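Side-chain contacts in diaminopimelate decarboxylase (Helicobacter pylori, PDB 2QGH), which catalyses the pyridoxal-phosphate-dependent decarboxylation of meso-diaminopimelate to L-lysine, the last step of bacterial lysine biosynthesis: residues Val87-Ile92 / Leu121-Leu126; Phe115-Ala120 / Leu136-Thr141; Glu183-Phe188 / Ala227-Ala232. All blocks are in the same frame, centred on the assembly; numbering follows the deposited sequence.

Overall arrangement
The three contacts join successive helices on the outside of one eight-stranded parallel barrel, the fold that carries the pyridoxal phosphate. Contacts 1 and 2 share helix 114-122: contact 1 joins its C-terminal end and the loop beyond to helix 89-97, contact 2 sets its middle against helix 133-146. Both are largely buried and both border the second subunit. Contact 3, between helices 181-193 and 213-232, is only partly buried and touches no other chain; L136 of contact 2 packs on M187 of its first segment. No hydrogen bond crosses any of the three. Contacts 1 and 2 rest on aliphatic branches, whereas contact 3 adds a methyl over an aromatic face.

Contact 1. Residues Val87-Ile92 / Leu121-Leu126; sequences VSIGEI and LKLNIL
I92 turns its CG2 methyl onto both L123 and I125, 4.1 Å from CD1 of L123 and 4.3 Å from CG2 of I125. The methyl is the branch anti to the backbone N, while CG1 stands beside that N (chi1 -63°). I89, one turn earlier, extends CD1 to within 4.2 Å of the same L123 CD1, so a single leucine methyl meets both isoleucines. L123 and I125 flank N124 in sequence, whose positive phi belongs to the Schellman motif that ends helix 114-122 and turns the chain toward strand 127-130. The opposing helix starts in equally regular fashion: S88 is its N-cap, with OG accepting from E91 N at 3.1 Å, and E91 OE1 in turn receives V87 N from above the carboxylate plane. I92 and I125 also rest on F107, so the contact lies between two neighbouring outer helices, over strand 105-107. S88 OG is hydrogen-bonded to N387 O of the second subunit. Across the contact itself there is only methyl against methyl at ordinary distances; cohesion here is probably that of buried hydrocarbon, while the hydrogen bonds of S88 OG and E91 OE1 lie within 87-92 or go to the second subunit.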
loop_
_atom_site.group_PDB
_atom_site.type_symbol
_atom_site.label_atom_id
_atom_site.label_comp_id
_atom_site.label_asym_id
_atom_site.label_seq_id
_atom_site.Cartn_x
_atom_site.Cartn_y
_atom_site.Cartn_z
ATOM N N VAL A 87 4.909 -6.380 -16.194
ATOM C CA VAL A 87 4.094 -7.406 -15.554
ATOM C C VAL A 87 2.603 -7.134 -15.746
ATOM O O VAL A 87 1.757 -7.809 -15.160
ATOM C CB VAL A 87 4.444 -7.531 -14.030
ATOM C CG1 VAL A 87 3.952 -6.288 -13.250
ATOM C CG2 VAL A 87 3.858 -8.813 -13.465
ATOM N N SER A 88 2.281 -6.157 -16.587
ATOM C CA SER A 88 0.886 -5.804 -16.856
ATOM C C SER A 88 0.767 -5.008 -18.144
ATOM O O SER A 88 1.742 -4.418 -18.607
ATOM C CB SER A 88 0.316 -4.959 -15.717
ATOM O OG SER A 88 0.891 -3.661 -15.717
ATOM N N ILE A 89 -0.428 -4.982 -18.723
ATOM C CA ILE A 89 -0.637 -4.219 -19.945
ATOM C C ILE A 89 -0.354 -2.761 -19.622
ATOM O O ILE A 89 0.165 -2.020 -20.456
ATOM C CB ILE A 89 -2.085 -4.381 -20.500
ATOM C CG1 ILE A 89 -2.261 -3.510 -21.749
ATOM C CG2 ILE A 89 -3.109 -4.017 -19.441
ATOM C CD1 ILE A 89 -1.252 -3.809 -22.864
ATOM N N GLY A 90 -0.677 -2.356 -18.397
ATOM C CA GLY A 90 -0.425 -0.983 -17.982
ATOM C C GLY A 90 1.052 -0.617 -18.081
ATOM O O GLY A 90 1.400 0.482 -18.520
ATOM N N GLU A 91 1.931 -1.531 -17.676
ATOM C CA GLU A 91 3.363 -1.262 -17.751
ATOM C C GLU A 91 3.864 -1.304 -19.196
ATOM O O GLU A 91 4.768 -0.557 -19.572
ATOM C CB GLU A 91 4.155 -2.266 -16.895
ATOM C CG GLU A 91 3.890 -2.171 -15.411
ATOM C CD GLU A 91 4.870 -2.993 -14.580
ATOM O OE1 GLU A 91 5.475 -3.933 -15.135
ATOM O OE2 GLU A 91 5.026 -2.712 -13.372
ATOM N N ILE A 92 3.288 -2.188 -20.004
ATOM C CA ILE A 92 3.681 -2.284 -21.395
ATOM C C ILE A 92 3.307 -0.972 -22.086
ATOM O O ILE A 92 4.101 -0.408 -22.853
ATOM C CB ILE A 92 2.978 -3.471 -22.099
ATOM C CG1 ILE A 92 3.411 -4.787 -21.451
ATOM C CG2 ILE A 92 3.308 -3.476 -23.586
ATOM C CD1 ILE A 92 2.853 -6.019 -22.130
ATOM N N LEU A 121 0.366 -9.561 -27.659
ATOM C CA LEU A 121 0.667 -10.238 -28.917
ATOM C C LEU A 121 0.511 -9.302 -30.106
ATOM O O LEU A 121 1.243 -9.400 -31.087
ATOM C CB LEU A 121 -0.257 -11.441 -29.109
ATOM C CG LEU A 121 -0.140 -12.584 -28.102
ATOM C CD1 LEU A 121 -1.165 -13.650 -28.472
ATOM C CD2 LEU A 121 1.271 -13.164 -28.108
ATOM N N LYS A 122 -0.451 -8.395 -30.004
ATOM C CA LYS A 122 -0.716 -7.434 -31.064
ATOM C C LYS A 122 0.289 -6.288 -31.086
ATOM O O LYS A 122 0.372 -5.557 -32.069
ATOM C CB LYS A 122 -2.115 -6.851 -30.890
ATOM C CG LYS A 122 -3.246 -7.772 -31.295
ATOM C CD LYS A 122 -4.519 -7.441 -30.526
ATOM C CE LYS A 122 -4.588 -5.961 -30.128
ATOM N NZ LYS A 122 -4.520 -5.046 -31.298
ATOM N N LEU A 123 1.042 -6.136 -30.000
ATOM C CA LEU A 123 2.021 -5.068 -29.875
ATOM C C LEU A 123 3.430 -5.513 -30.246
ATOM O O LEU A 123 4.386 -4.736 -30.187
ATOM C CB LEU A 123 1.980 -4.515 -28.452
ATOM C CG LEU A 123 0.645 -3.848 -28.121
ATOM C CD1 LEU A 123 0.580 -3.516 -26.636
ATOM C CD2 LEU A 123 0.483 -2.596 -28.978
ATOM N N ASN A 124 3.553 -6.776 -30.621
ATOM C CA ASN A 124 4.829 -7.333 -31.053
ATOM C C ASN A 124 5.990 -7.180 -30.082
ATOM O O ASN A 124 7.087 -6.791 -30.485
ATOM C CB ASN A 124 5.213 -6.723 -32.404
ATOM C CG ASN A 124 4.092 -6.835 -33.426
ATOM O OD1 ASN A 124 3.603 -7.930 -33.707
ATOM N ND2 ASN A 124 3.679 -5.701 -33.984
ATOM N N ILE A 125 5.768 -7.490 -28.810
ATOM C CA ILE A 125 6.840 -7.388 -27.831
ATOM C C ILE A 125 7.814 -8.555 -28.017
ATOM O O ILE A 125 7.573 -9.433 -28.845
ATOM C CB ILE A 125 6.279 -7.369 -26.398
ATOM C CG1 ILE A 125 5.473 -8.635 -26.112
ATOM C CG2 ILE A 125 5.412 -6.146 -26.225
ATOM C CD1 ILE A 125 5.147 -8.804 -24.633
ATOM N N LEU A 126 8.915 -8.577 -27.268
ATOM C CA LEU A 126 9.900 -9.656 -27.446
ATOM C C LEU A 126 9.319 -11.040 -27.170
ATOM O O LEU A 126 9.387 -11.938 -28.007
ATOM C CB LEU A 126 11.128 -9.439 -26.563
ATOM C CG LEU A 126 12.490 -9.632 -27.252
ATOM C CD1 LEU A 126 13.571 -9.753 -26.199
ATOM C CD2 LEU A 126 12.481 -10.871 -28.121
#

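Contact 2. Residues Phe115-Ala120 / Leu136-Thr141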
loop_
_atom_site.group_PDB
_atom_site.type_symbol
_atom_site.label_atom_id
_atom_site.label_comp_id
_atom_site.label_asym_id
_atom_site.label_seq_id
_atom_site.Cartn_x
_atom_site.Cartn_y
_atom_site.Cartn_z
ATOM N N PHE A 115 -7.181 -10.426 -21.873
ATOM C CA PHE A 115 -7.064 -9.105 -22.476
ATOM C C PHE A 115 -5.600 -8.685 -22.592
ATOM O O PHE A 115 -5.172 -8.204 -23.641
ATOM C CB PHE A 115 -7.828 -8.052 -21.671
ATOM C CG PHE A 115 -7.702 -6.668 -22.239
ATOM C CD1 PHE A 115 -8.224 -6.371 -23.495
ATOM C CD2 PHE A 115 -7.032 -5.671 -21.541
ATOM C CE1 PHE A 115 -8.077 -5.097 -24.047
ATOM C CE2 PHE A 115 -6.880 -4.398 -22.077
ATOM C CZ PHE A 115 -7.402 -4.108 -23.334
ATOM N N GLU A 116 -4.835 -8.873 -21.519
ATOM C CA GLU A 116 -3.424 -8.502 -21.522
ATOM C C GLU A 116 -2.630 -9.348 -22.534
ATOM O O GLU A 116 -1.785 -8.825 -23.270
ATOM C CB GLU A 116 -2.830 -8.643 -20.105
ATOM C CG GLU A 116 -3.421 -7.670 -19.063
ATOM C CD GLU A 116 -2.713 -7.734 -17.707
ATOM O OE1 GLU A 116 -2.651 -8.830 -17.111
ATOM O OE2 GLU A 116 -2.219 -6.687 -17.232
ATOM N N ILE A 117 -2.903 -10.646 -22.579
ATOM C CA ILE A 117 -2.214 -11.533 -23.520
ATOM C C ILE A 117 -2.448 -11.065 -24.956
ATOM O O ILE A 117 -1.502 -10.810 -25.707
ATOM C CB ILE A 117 -2.720 -12.994 -23.400
ATOM C CG1 ILE A 117 -2.381 -13.556 -22.018
ATOM C CG2 ILE A 117 -2.103 -13.848 -24.491
ATOM C CD1 ILE A 117 -3.025 -14.898 -21.728
ATOM N N GLU A 118 -3.720 -10.959 -25.330
ATOM C CA GLU A 118 -4.111 -10.519 -26.663
ATOM C C GLU A 118 -3.465 -9.187 -27.051
ATOM O O GLU A 118 -2.940 -9.040 -28.154
ATOM C CB GLU A 118 -5.630 -10.380 -26.735
ATOM C CG GLU A 118 -6.139 -9.783 -28.034
ATOM C CD GLU A 118 -7.431 -9.028 -27.840
ATOM O OE1 GLU A 118 -8.441 -9.662 -27.468
ATOM O OE2 GLU A 118 -7.436 -7.795 -28.046
ATOM N N GLN A 119 -3.510 -8.218 -26.143
ATOM C CA GLN A 119 -2.947 -6.898 -26.398
ATOM C C GLN A 119 -1.450 -6.950 -26.588
ATOM O O GLN A 119 -0.898 -6.241 -27.422
ATOM C CB GLN A 119 -3.279 -5.944 -25.246
ATOM C CG GLN A 119 -4.737 -5.534 -25.193
ATOM C CD GLN A 119 -5.194 -4.894 -26.491
ATOM O OE1 GLN A 119 -4.725 -3.816 -26.866
ATOM N NE2 GLN A 119 -6.105 -5.562 -27.193
ATOM N N ALA A 120 -0.793 -7.798 -25.813
ATOM C CA ALA A 120 0.650 -7.920 -25.900
ATOM C C ALA A 120 1.073 -8.520 -27.233
ATOM O O ALA A 120 2.022 -8.050 -27.858
ATOM C CB ALA A 120 1.166 -8.767 -24.754
ATOM N N LEU A 136 0.089 -21.073 -20.892
ATOM C CA LEU A 136 0.634 -21.408 -22.197
ATOM C C LEU A 136 -0.480 -21.811 -23.164
ATOM O O LEU A 136 -0.471 -21.422 -24.332
ATOM C CB LEU A 136 1.644 -22.551 -22.062
ATOM C CG LEU A 136 2.545 -22.844 -23.266
ATOM C CD1 LEU A 136 3.552 -21.711 -23.455
ATOM C CD2 LEU A 136 3.274 -24.162 -23.044
ATOM N N LYS A 137 -1.435 -22.595 -22.677
ATOM C CA LYS A 137 -2.551 -23.037 -23.509
ATOM C C LYS A 137 -3.468 -21.860 -23.821
ATOM O O LYS A 137 -4.070 -21.789 -24.893
ATOM C CB LYS A 137 -3.343 -24.137 -22.792
ATOM C CG LYS A 137 -2.603 -25.463 -22.671
ATOM C CD LYS A 137 -3.383 -26.447 -21.809
ATOM C CE LYS A 137 -2.777 -27.847 -21.845
ATOM N NZ LYS A 137 -3.120 -28.581 -23.098
ATOM N N THR A 138 -3.568 -20.936 -22.873
ATOM C CA THR A 138 -4.408 -19.763 -23.041
ATOM C C THR A 138 -3.820 -18.867 -24.119
ATOM O O THR A 138 -4.537 -18.380 -24.997
ATOM C CB THR A 138 -4.519 -18.987 -21.725
ATOM O OG1 THR A 138 -5.037 -19.858 -20.715
ATOM C CG2 THR A 138 -5.449 -17.800 -21.879
ATOM N N ILE A 139 -2.510 -18.660 -24.054
ATOM C CA ILE A 139 -1.820 -17.834 -25.032
ATOM C C ILE A 139 -1.966 -18.451 -26.424
ATOM O O ILE A 139 -2.214 -17.745 -27.410
ATOM C CB ILE A 139 -0.325 -17.716 -24.687
ATOM C CG1 ILE A 139 -0.160 -17.019 -23.334
ATOM C CG2 ILE A 139 0.406 -16.948 -25.779
ATOM C CD1 ILE A 139 1.272 -17.026 -22.796
ATOM N N GLU A 140 -1.818 -19.771 -26.499
ATOM C CA GLU A 140 -1.930 -20.474 -27.768
ATOM C C GLU A 140 -3.276 -20.229 -28.425
ATOM O O GLU A 140 -3.352 -19.936 -29.621
ATOM C CB GLU A 140 -1.754 -21.978 -27.578
ATOM C CG GLU A 140 -1.648 -22.719 -28.896
ATOM C CD GLU A 140 -1.714 -24.213 -28.728
ATOM O OE1 GLU A 140 -1.300 -24.942 -29.655
ATOM O OE2 GLU A 140 -2.193 -24.659 -27.668
ATOM N N THR A 141 -4.342 -20.366 -27.646
ATOM C CA THR A 141 -5.684 -20.161 -28.166
ATOM C C THR A 141 -5.858 -18.748 -28.714
ATOM O O THR A 141 -6.487 -18.548 -29.755
ATOM C CB THR A 141 -6.740 -20.400 -27.069
ATOM O OG1 THR A 141 -6.667 -21.760 -26.630
ATOM C CG2 THR A 141 -8.138 -20.120 -27.599
#
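I117 is the one residue of segment 115-120 that touches segment 136-141, meeting T138 and I139 with two different branches. Its CG2 lies 3.9 Å from CG1 of I139 and 4.0 Å from the I139 CA, close against the backbone of the facing helix. The other branch, carried by CG1, reaches past I139 until CD1 stands 3.8 Å from CG2 of T138. With CG1 beside the backbone N (chi1 -64°) and the chain then extended (chi2 171°), both methyl ends of I117 rest against CG1 of I139, and the side chains cross at about a right angle. Here the CA atoms of I117 and I139 come within 6.5 Å.

The T138 side is thinner and nearer to solvent, a single close methyl pair that buries less area; T138 OG1 is bonded to M134 O within its own helix. Solvent lies beyond, at the exposed K137 and T141, where T141 OG1 bonds K137 O at 3.1 Å, on the opposite face of that carbonyl from T141 N.

Y297 of the second subunit packs on both I117 and T138. Beneath, I117 and I139 rest on L128 of strand 127-130, which precedes helix 133-146; helix 114-122 is the crossover to it from strand 105-107. On the far flank, L136 leans on M187 of helix 181-193.

Contact 3. Residues Glu183-Phe188 / Ala227-Ala232; sequences EALEMF and AKSLIA
The ring of F188 takes the CD2 methyl of L230 over one face, in a CH-pi contact between two neighbouring outer helices of the eight-stranded alpha/beta (TIM-type) barrel. L230 CD2 stands 3.6 Å from the ring centroid, 22° off the normal. It is displaced toward the rim on the side of CE1, the nearest ring atom at 3.3 Å, with CZ and CD1 each at 3.6 Å. The side chains of F188 and L230 cross at about a right angle, and the leucine meets the ring chiefly through CD2. F188 also packs on P199 and V202 of strand 197-203 and on I154 of strand 150-155, and I235 meets both F188 and L230; the aromatic group is thus held between its helix and the barrel wall.

L230 divides its two methyls between two partners one turn apart on helix 181-193. While CD2 serves F188, CD1 turns to L185. The first torsions of L230 and F188 both lie well away from staggered values, an unusual feature whose cause is not settled.

The helix segments run roughly parallel, 32° apart in direction, as expected of helices that each follow a barrel strand. Their axes approach to 11.3 Å, a separation bridged by L230 from one side and by L185 and F188 from the other. Toward the outside the contact thins: L185 and S229 are partly exposed, and L185 CD2 passes S229 OG only at 4.3 Å. The same L185 CD2 is modelled 3.4 Å from L230 CD1, closer than two methyl carbons usually come, so the exact separation of this pair is doubtful.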
loop_
_atom_site.group_PDB
_atom_site.type_symbol
_atom_site.label_atom_id
_atom_site.label_comp_id
_atom_site.label_asym_id
_atom_site.label_seq_id
_atom_site.Cartn_x
_atom_site.Cartn_y
_atom_site.Cartn_z
ATOM N N GLU A 183 8.013 -30.357 -15.330
ATOM C CA GLU A 183 6.869 -29.677 -15.920
ATOM C C GLU A 183 7.296 -28.728 -17.036
ATOM O O GLU A 183 6.618 -28.612 -18.055
ATOM C CB GLU A 183 6.114 -28.893 -14.848
ATOM C CG GLU A 183 4.972 -28.036 -15.390
ATOM C CD GLU A 183 3.622 -28.700 -15.272
ATOM O OE1 GLU A 183 2.607 -28.078 -15.660
ATOM O OE2 GLU A 183 3.575 -29.843 -14.786
ATOM N N ALA A 184 8.418 -28.046 -16.837
ATOM C CA ALA A 184 8.920 -27.106 -17.829
ATOM C C ALA A 184 9.298 -27.839 -19.109
ATOM O O ALA A 184 8.982 -27.389 -20.213
ATOM C CB ALA A 184 10.123 -26.362 -17.281
ATOM N N LEU A 185 9.983 -28.966 -18.953
ATOM C CA LEU A 185 10.395 -29.764 -20.098
ATOM C C LEU A 185 9.174 -30.115 -20.921
ATOM O O LEU A 185 9.197 -30.038 -22.146
ATOM C CB LEU A 185 11.096 -31.045 -19.638
ATOM C CG LEU A 185 12.523 -30.859 -19.105
ATOM C CD1 LEU A 185 13.013 -32.140 -18.450
ATOM C CD2 LEU A 185 13.440 -30.454 -20.248
ATOM N N GLU A 186 8.102 -30.486 -20.239
ATOM C CA GLU A 186 6.871 -30.854 -20.914
ATOM C C GLU A 186 6.252 -29.644 -21.617
ATOM O O GLU A 186 5.843 -29.732 -22.776
ATOM C CB GLU A 186 5.888 -31.452 -19.906
ATOM C CG GLU A 186 4.634 -32.018 -20.542
ATOM C CD GLU A 186 3.672 -32.613 -19.531
ATOM O OE1 GLU A 186 2.560 -33.011 -19.944
ATOM O OE2 GLU A 186 4.025 -32.682 -18.328
ATOM N N MET A 187 6.196 -28.515 -20.917
ATOM C CA MET A 187 5.629 -27.293 -21.479
ATOM C C MET A 187 6.383 -26.870 -22.742
ATOM O O MET A 187 5.778 -26.481 -23.744
ATOM C CB MET A 187 5.664 -26.169 -20.436
ATOM C CG MET A 187 4.584 -26.278 -19.367
ATOM S SD MET A 187 4.788 -25.138 -17.974
ATOM C CE MET A 187 4.314 -23.557 -18.753
ATOM N N PHE A 188 7.706 -26.955 -22.690
ATOM C CA PHE A 188 8.529 -26.590 -23.833
ATOM C C PHE A 188 8.218 -27.457 -25.049
ATOM O O PHE A 188 8.006 -26.947 -26.151
ATOM C CB PHE A 188 10.012 -26.725 -23.481
ATOM C CG PHE A 188 10.668 -25.430 -23.105
ATOM C CD1 PHE A 188 11.077 -25.194 -21.795
ATOM C CD2 PHE A 188 10.900 -24.451 -24.067
ATOM C CE1 PHE A 188 11.710 -24.002 -21.449
ATOM C CE2 PHE A 188 11.532 -23.254 -23.734
ATOM C CZ PHE A 188 11.938 -23.029 -22.426
ATOM N N ALA A 227 18.700 -25.774 -20.118
ATOM C CA ALA A 227 18.731 -25.129 -21.427
ATOM C C ALA A 227 19.519 -25.993 -22.409
ATOM O O ALA A 227 19.054 -26.264 -23.513
ATOM C CB ALA A 227 19.371 -23.753 -21.322
ATOM N N LYS A 228 20.716 -26.413 -22.008
ATOM C CA LYS A 228 21.541 -27.255 -22.863
ATOM C C LYS A 228 20.721 -28.477 -23.265
ATOM O O LYS A 228 20.772 -28.933 -24.407
ATOM C CB LYS A 228 22.810 -27.694 -22.125
ATOM C CG LYS A 228 23.678 -28.656 -22.936
ATOM C CD LYS A 228 24.967 -29.033 -22.213
ATOM C CE LYS A 228 25.750 -30.116 -22.970
ATOM N NZ LYS A 228 26.233 -29.686 -24.322
ATOM N N SER A 229 19.949 -28.986 -22.312
ATOM C CA SER A 229 19.090 -30.141 -22.531
ATOM C C SER A 229 17.988 -29.798 -23.530
ATOM O O SER A 229 17.655 -30.598 -24.404
ATOM C CB SER A 229 18.473 -30.576 -21.194
ATOM O OG SER A 229 17.426 -31.509 -21.374
ATOM N N LEU A 230 17.423 -28.604 -23.391
ATOM C CA LEU A 230 16.357 -28.143 -24.274
ATOM C C LEU A 230 16.802 -28.061 -25.725
ATOM O O LEU A 230 16.074 -28.475 -26.625
ATOM C CB LEU A 230 15.862 -26.766 -23.825
ATOM C CG LEU A 230 14.675 -26.674 -22.865
ATOM C CD1 LEU A 230 14.718 -27.796 -21.839
ATOM C CD2 LEU A 230 14.701 -25.307 -22.194
ATOM N N ILE A 231 17.993 -27.519 -25.955
ATOM C CA ILE A 231 18.501 -27.388 -27.313
ATOM C C ILE A 231 18.721 -28.760 -27.943
ATOM O O ILE A 231 18.566 -28.930 -29.150
ATOM C CB ILE A 231 19.823 -26.589 -27.351
ATOM C CG1 ILE A 231 19.609 -25.193 -26.761
ATOM C CG2 ILE A 231 20.310 -26.469 -28.778
ATOM C CD1 ILE A 231 20.844 -24.315 -26.770
ATOM N N ALA A 232 19.076 -29.743 -27.128
ATOM C CA ALA A 232 19.295 -31.086 -27.649
ATOM C C ALA A 232 17.969 -31.699 -28.091
ATOM O O ALA A 232 17.944 -32.608 -28.917
ATOM C CB ALA A 232 19.956 -31.957 -26.589
#